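Local coordinates for protein Phosphoglucosamine/phosphogalactosamine mutase (Sulfolobus tokodaii, PDB 2F7L) that interconverts the 6-phosphate and 1-phosphate forms of glucosamine and galactosamine in the synthesis of UDP-N-acetylglucosamine and UDP-N-acetylgalactosamine, at residues T201-L206 with K223-V228. Residues are numbered along the deposited sequence; the frame is centred on the assembly and turned at random.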
loop_
_atom_site.group_PDB
_atom_site.type_symbol
_atom_site.label_atom_id
_atom_site.label_comp_id
_atom_site.label_asym_id
_atom_site.label_seq_id
_atom_site.Cartn_x
_atom_site.Cartn_y
_atom_site.Cartn_z
ATOM N N THR A 201 -6.044 17.172 12.808
ATOM C CA THR A 201 -5.164 16.687 11.772
ATOM C C THR A 201 -3.876 17.472 11.827
ATOM O O THR A 201 -3.855 18.698 12.054
ATOM C CB THR A 201 -5.759 16.801 10.333
ATOM O OG1 THR A 201 -5.592 18.138 9.853
ATOM C CG2 THR A 201 -7.228 16.436 10.310
ATOM N N ILE A 202 -2.792 16.731 11.649
ATOM C CA ILE A 202 -1.468 17.306 11.636
ATOM C C ILE A 202 -1.119 17.150 10.165
ATOM O O ILE A 202 -1.379 16.108 9.550
ATOM C CB ILE A 202 -0.497 16.527 12.606
ATOM C CG1 ILE A 202 0.878 17.157 12.605
ATOM C CG2 ILE A 202 -0.316 15.099 12.176
ATOM C CD1 ILE A 202 0.859 18.626 12.754
ATOM N N ASN A 203 -0.615 18.228 9.583
ATOM C CA ASN A 203 -0.240 18.234 8.175
ATOM C C ASN A 203 -1.417 17.954 7.243
ATOM O O ASN A 203 -1.280 17.253 6.244
ATOM C CB ASN A 203 0.883 17.223 7.987
ATOM C CG ASN A 203 2.022 17.496 8.931
ATOM O OD1 ASN A 203 2.469 18.650 9.046
ATOM N ND2 ASN A 203 2.489 16.461 9.627
ATOM N N GLY A 204 -2.570 18.529 7.581
ATOM C CA GLY A 204 -3.774 18.329 6.795
ATOM C C GLY A 204 -3.856 19.233 5.582
ATOM O O GLY A 204 -4.728 19.062 4.738
ATOM N N ASN A 205 -2.972 20.218 5.501
ATOM C CA ASN A 205 -2.965 21.098 4.338
ATOM C C ASN A 205 -2.151 20.427 3.223
ATOM O O ASN A 205 -1.204 19.684 3.495
ATOM C CB ASN A 205 -2.358 22.461 4.693
ATOM C CG ASN A 205 -0.928 22.360 5.174
ATOM O OD1 ASN A 205 -0.035 22.951 4.592
ATOM N ND2 ASN A 205 -0.710 21.614 6.245
ATOM N N LEU A 206 -2.535 20.673 1.977
ATOM C CA LEU A 206 -1.846 20.093 0.828
ATOM C C LEU A 206 -0.548 20.803 0.524
ATOM O O LEU A 206 -0.533 22.014 0.319
ATOM C CB LEU A 206 -2.744 20.144 -0.400
ATOM C CG LEU A 206 -4.043 19.338 -0.263
ATOM C CD1 LEU A 206 -4.899 19.546 -1.499
ATOM C CD2 LEU A 206 -3.729 17.851 -0.073
ATOM N N LYS A 223 7.748 9.905 14.194
ATOM C CA LYS A 223 8.362 10.333 15.447
ATOM C C LYS A 223 7.607 11.484 16.126
ATOM O O LYS A 223 7.095 11.332 17.229
ATOM C CB LYS A 223 9.819 10.765 15.197
ATOM C CG LYS A 223 10.857 10.118 16.109
ATOM C CD LYS A 223 10.747 8.581 16.059
ATOM C CE LYS A 223 12.024 7.844 16.556
ATOM N NZ LYS A 223 13.195 8.089 15.646
ATOM N N GLU A 224 7.519 12.626 15.456
ATOM C CA GLU A 224 6.865 13.788 16.038
ATOM C C GLU A 224 5.352 13.737 16.133
ATOM O O GLU A 224 4.781 14.272 17.088
ATOM C CB GLU A 224 7.251 15.048 15.287
ATOM C CG GLU A 224 8.715 15.318 15.210
ATOM C CD GLU A 224 8.974 16.536 14.377
ATOM O OE1 GLU A 224 8.522 16.541 13.207
ATOM O OE2 GLU A 224 9.604 17.499 14.885
ATOM N N THR A 225 4.676 13.124 15.166
ATOM C CA THR A 225 3.236 13.115 15.299
ATOM C C THR A 225 2.876 12.180 16.461
ATOM O O THR A 225 1.930 12.447 17.204
ATOM C CB THR A 225 2.513 12.744 13.959
ATOM O OG1 THR A 225 2.488 11.328 13.794
ATOM C CG2 THR A 225 3.217 13.395 12.766
ATOM N N ALA A 226 3.646 11.108 16.637
ATOM C CA ALA A 226 3.419 10.179 17.750
ATOM C C ALA A 226 3.412 11.030 19.030
ATOM O O ALA A 226 2.661 10.771 19.979
ATOM C CB ALA A 226 4.535 9.146 17.826
ATOM N N GLU A 227 4.259 12.053 19.043
ATOM C CA GLU A 227 4.334 12.965 20.163
ATOM C C GLU A 227 2.969 13.613 20.366
ATOM O O GLU A 227 2.279 13.328 21.331
ATOM C CB GLU A 227 5.323 14.068 19.861
ATOM C CG GLU A 227 6.153 14.439 21.028
ATOM C CD GLU A 227 6.964 13.259 21.466
ATOM O OE1 GLU A 227 6.592 12.604 22.479
ATOM O OE2 GLU A 227 7.967 12.983 20.761
ATOM N N VAL A 228 2.593 14.490 19.436
ATOM C CA VAL A 228 1.324 15.186 19.514
ATOM C C VAL A 228 0.159 14.234 19.771
ATOM O O VAL A 228 -0.835 14.629 20.372
ATOM C CB VAL A 228 1.042 16.031 18.237
ATOM C CG1 VAL A 228 2.189 16.983 17.979
ATOM C CG2 VAL A 228 0.860 15.138 17.049
#
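With Ile202 chi1 at -179°, CG1 extends anti to the backbone N and the CG2 methyl lies between the N and the carbonyl carbon; on Thr225, chi1 of 82° swings CG2 anti to the carbonyl carbon. The two methyl branches thereby meet, Ile202 CG2 lying 4.0 Å from Thr225 CG2 and 4.1 Å from Thr225 CB. The side chains run aslant to one another, and only carbon atoms touch in this pair. The backbones approach to 7.3 Å between Ile202 CA and Thr225 CA.

Alongside, the amide nitrogen ND2 of Asn203 ends 4.4 Å from Thr225 CG2, a loose van der Waals approach; ND2 makes a weak hydrogen bond to Asp178 OD1. The Thr225 hydroxyl, on the other branch, makes a weak hydrogen bond to Leu222 O. Val228, one helical turn on, adds a more distant flank to the isoleucine. No hydrogen bond joins the two segments.

Side chains of both segments also rest on the neighbouring strand 174-178, Ile202 and Thr225 at Asp178 and Val228 at Leu176. Helix 223-231 thus packs on the sheet next to the chain leaving edge strand 198-201, within the beta-alpha-beta crossover that passes over strand 174-178 to strand 236-239 in the alpha/beta/alpha domain II of this phosphohexose mutase, a strand order that the sheet of strands 280-284, 301-305, 323-326 and 329-332 repeats.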